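Local structure of E1 (Kluyveromyces marxianus, 3VX6) at residues A129-K133 against Y134-Y138. The protein activates the ubiquitin-like proteins Atg12 and Atg8 as an E1-like enzyme, for their conjugation to Atg5 and phosphatidylethanolamine in autophagy and the Cvt pathway. Residues are numbered along the deposited sequence; the frame is centred on the assembly and turned at random.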
ATOM      1  N   ALA A 129      14.945   8.111 -14.989  1.00 46.59           N
ATOM      2  CA  ALA A 129      15.918   7.169 -15.487  1.00 49.37           C
ATOM      3  C   ALA A 129      16.832   7.985 -16.375  1.00 52.07           C
ATOM      4  O   ALA A 129      16.441   8.410 -17.469  1.00 53.03           O
ATOM      5  CB  ALA A 129      15.234   6.068 -16.278  1.00 47.74           C
ATOM      6  N   ASP A 130      18.033   8.252 -15.870  1.00 55.10           N
ATOM      7  CA  ASP A 130      19.026   9.007 -16.621  1.00 58.04           C
ATOM      8  C   ASP A 130      19.782   8.000 -17.467  1.00 58.66           C
ATOM      9  O   ASP A 130      20.848   7.522 -17.090  1.00 59.17           O
ATOM     10  CB  ASP A 130      19.993   9.721 -15.679  1.00 59.54           C
ATOM     11  CG  ASP A 130      20.988  10.580 -16.422  1.00 62.64           C
ATOM     12  OD1 ASP A 130      21.791  11.273 -15.755  1.00 64.31           O
ATOM     13  OD2 ASP A 130      20.963  10.561 -17.676  1.00 63.69           O
ATOM     14  N   LEU A 131      19.208   7.664 -18.608  1.00 59.71           N
ATOM     15  CA  LEU A 131      19.818   6.697 -19.492  1.00 60.73           C
ATOM     16  C   LEU A 131      21.118   7.219 -20.109  1.00 61.95           C
ATOM     17  O   LEU A 131      21.782   6.514 -20.868  1.00 62.49           O
ATOM     18  CB  LEU A 131      18.805   6.296 -20.566  1.00 59.65           C
ATOM     19  CG  LEU A 131      17.432   5.921 -19.994  1.00 58.84           C
ATOM     20  CD1 LEU A 131      16.553   5.311 -21.079  1.00 58.60           C
ATOM     21  CD2 LEU A 131      17.612   4.938 -18.859  1.00 59.15           C
ATOM     22  N   LYS A 132      21.484   8.452 -19.771  1.00 63.13           N
ATOM     23  CA  LYS A 132      22.716   9.053 -20.282  1.00 65.25           C
ATOM     24  C   LYS A 132      23.853   8.748 -19.314  1.00 66.19           C
ATOM     25  O   LYS A 132      24.687   7.879 -19.570  1.00 67.02           O
ATOM     26  CB  LYS A 132      22.551  10.572 -20.421  1.00 66.65           C
ATOM     27  CG  LYS A 132      23.836  11.337 -20.756  1.00 67.04           C
ATOM     28  CD  LYS A 132      23.625  12.840 -20.609  1.00 68.45           C
ATOM     29  CE  LYS A 132      24.894  13.630 -20.902  1.00 69.43           C
ATOM     30  NZ  LYS A 132      24.664  15.105 -20.791  1.00 70.30           N
ATOM     31  N   LYS A 133      23.873   9.465 -18.194  1.00 66.72           N
ATOM     32  CA  LYS A 133      24.895   9.292 -17.171  1.00 67.20           C
ATOM     33  C   LYS A 133      24.671   7.956 -16.456  1.00 67.58           C
ATOM     34  O   LYS A 133      25.335   7.637 -15.467  1.00 67.08           O
ATOM     35  CB  LYS A 133      24.817  10.470 -16.198  1.00 67.49           C
ATOM     36  CG  LYS A 133      24.765  11.808 -16.935  1.00 68.61           C
ATOM     37  CD  LYS A 133      24.499  13.011 -16.039  1.00 69.15           C
ATOM     38  CE  LYS A 133      24.283  14.260 -16.901  1.00 69.33           C
ATOM     39  NZ  LYS A 133      24.168  15.524 -16.122  1.00 69.17           N
ATOM     40  N   TYR A 134      23.730   7.184 -17.002  1.00 68.02           N
ATOM     41  CA  TYR A 134      23.333   5.866 -16.506  1.00 68.46           C
ATOM     42  C   TYR A 134      23.107   5.813 -14.985  1.00 67.77           C
ATOM     43  O   TYR A 134      23.702   5.007 -14.269  1.00 67.15           O
ATOM     44  CB  TYR A 134      24.356   4.819 -16.953  1.00 70.36           C
ATOM     45  CG  TYR A 134      23.803   3.417 -16.937  1.00 74.22           C
ATOM     46  CD1 TYR A 134      23.473   2.798 -15.734  1.00 76.36           C
ATOM     47  CD2 TYR A 134      23.571   2.717 -18.121  1.00 76.28           C
ATOM     48  CE1 TYR A 134      22.926   1.517 -15.696  1.00 77.39           C
ATOM     49  CE2 TYR A 134      23.016   1.420 -18.094  1.00 77.84           C
ATOM     50  CZ  TYR A 134      22.697   0.835 -16.869  1.00 77.47           C
ATOM     51  OH  TYR A 134      22.132  -0.418 -16.791  1.00 77.84           O
ATOM     52  N   LYS A 135      22.224   6.686 -14.509  1.00 66.52           N
ATOM     53  CA  LYS A 135      21.889   6.787 -13.095  1.00 65.01           C
ATOM     54  C   LYS A 135      20.370   6.847 -13.017  1.00 64.07           C
ATOM     55  O   LYS A 135      19.731   7.571 -13.775  1.00 62.82           O
ATOM     56  CB  LYS A 135      22.496   8.060 -12.503  1.00 65.95           C
ATOM     57  CG  LYS A 135      23.982   8.231 -12.799  1.00 66.28           C
ATOM     58  CD  LYS A 135      24.484   9.621 -12.421  1.00 66.93           C
ATOM     59  CE  LYS A 135      25.939   9.822 -12.850  1.00 66.40           C
ATOM     60  NZ  LYS A 135      26.413  11.220 -12.612  1.00 64.85           N
ATOM     61  N   PHE A 136      19.793   6.086 -12.094  1.00 62.88           N
ATOM     62  CA  PHE A 136      18.345   6.041 -11.956  1.00 60.36           C
ATOM     63  C   PHE A 136      17.837   6.561 -10.636  1.00 57.86           C
ATOM     64  O   PHE A 136      17.943   5.885  -9.626  1.00 56.57           O
ATOM     65  CB  PHE A 136      17.864   4.614 -12.149  1.00 60.59           C
ATOM     66  CG  PHE A 136      18.220   4.055 -13.477  1.00 63.37           C
ATOM     67  CD1 PHE A 136      17.283   4.025 -14.508  1.00 64.56           C
ATOM     68  CD2 PHE A 136      19.513   3.610 -13.726  1.00 63.59           C
ATOM     69  CE1 PHE A 136      17.629   3.561 -15.770  1.00 63.49           C
ATOM     70  CE2 PHE A 136      19.869   3.146 -14.984  1.00 64.02           C
ATOM     71  CZ  PHE A 136      18.923   3.122 -16.009  1.00 64.08           C
ATOM     72  N   TYR A 137      17.268   7.761 -10.663  1.00 55.83           N
ATOM     73  CA  TYR A 137      16.712   8.385  -9.477  1.00 53.82           C
ATOM     74  C   TYR A 137      15.253   7.936  -9.351  1.00 53.14           C
ATOM     75  O   TYR A 137      14.501   7.982 -10.319  1.00 54.36           O
ATOM     76  CB  TYR A 137      16.777   9.902  -9.628  1.00 54.13           C
ATOM     77  CG  TYR A 137      18.158  10.416  -9.980  1.00 57.79           C
ATOM     78  CD1 TYR A 137      18.924  11.121  -9.050  1.00 58.56           C
ATOM     79  CD2 TYR A 137      18.717  10.168 -11.240  1.00 59.37           C
ATOM     80  CE1 TYR A 137      20.217  11.566  -9.363  1.00 59.87           C
ATOM     81  CE2 TYR A 137      20.010  10.606 -11.563  1.00 59.38           C
ATOM     82  CZ  TYR A 137      20.750  11.300 -10.619  1.00 59.98           C
ATOM     83  OH  TYR A 137      22.027  11.700 -10.921  1.00 61.34           O
ATOM     84  N   TYR A 138      14.847   7.474  -8.176  1.00 50.59           N
ATOM     85  CA  TYR A 138      13.463   7.066  -8.002  1.00 48.54           C
ATOM     86  C   TYR A 138      12.976   7.250  -6.589  1.00 47.37           C
ATOM     87  O   TYR A 138      13.760   7.416  -5.652  1.00 46.04           O
ATOM     88  CB  TYR A 138      13.248   5.616  -8.397  1.00 49.18           C
ATOM     89  CG  TYR A 138      14.007   4.638  -7.556  1.00 50.47           C
ATOM     90  CD1 TYR A 138      15.390   4.556  -7.644  1.00 50.36           C
ATOM     91  CD2 TYR A 138      13.338   3.754  -6.703  1.00 51.95           C
ATOM     92  CE1 TYR A 138      16.098   3.621  -6.917  1.00 53.71           C
ATOM     93  CE2 TYR A 138      14.037   2.803  -5.965  1.00 52.78           C
ATOM     94  CZ  TYR A 138      15.423   2.743  -6.080  1.00 53.85           C
ATOM     95  OH  TYR A 138      16.153   1.812  -5.375  1.00 53.15           O
TER
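D130 and K135 pair through their backbones to close the beta hairpin that joins strands 123-130 and 135-144. K135 N donates to D130 O at 3.0 Å, and D130 N faces K135 O in a return bond that is less certain, because the position of that oxygen is doubtful. Y134 and K135 both lie across from D130, which makes the corner a G1 beta bulge, and Y134 has the positive phi (47°) that goes with it. On one face of the hairpin A129 sits opposite F136 as a non-hydrogen-bonded pair, and its CB packs 3.4 Å from F136 CD1. L131 CD2 reaches the next ring atom, lying 3.4 Å from F136 CE1, so that two apolar groups share one side of the phenyl. Helix 21-33 packs on this face: F24 meets the F136 ring, while L131 rests on S28 and L32.

The other face carries D130, K135 and Y137, with D130 CB at the edge of the Y137 ring. Here the extended K135 chain runs back beside K133, its CE 3.6 Å from K133 CB, while K135 NZ stays 5.6 Å from D130 OD1, too far for a salt bridge, though the opposite charges probably still attract. A serine here would probably leave the K133 side chain without its aliphatic neighbour and D130 without that nearby positive charge. The D130 carboxylate braces the turn from within. With CG anti to the backbone N (chi1 -177°), it closes an Asx turn: K132 N donates to D130 OD2 at 3.0 Å from above the carboxylate plane, and K133 N adds a weak bond to the same oxygen at 3.2 Å.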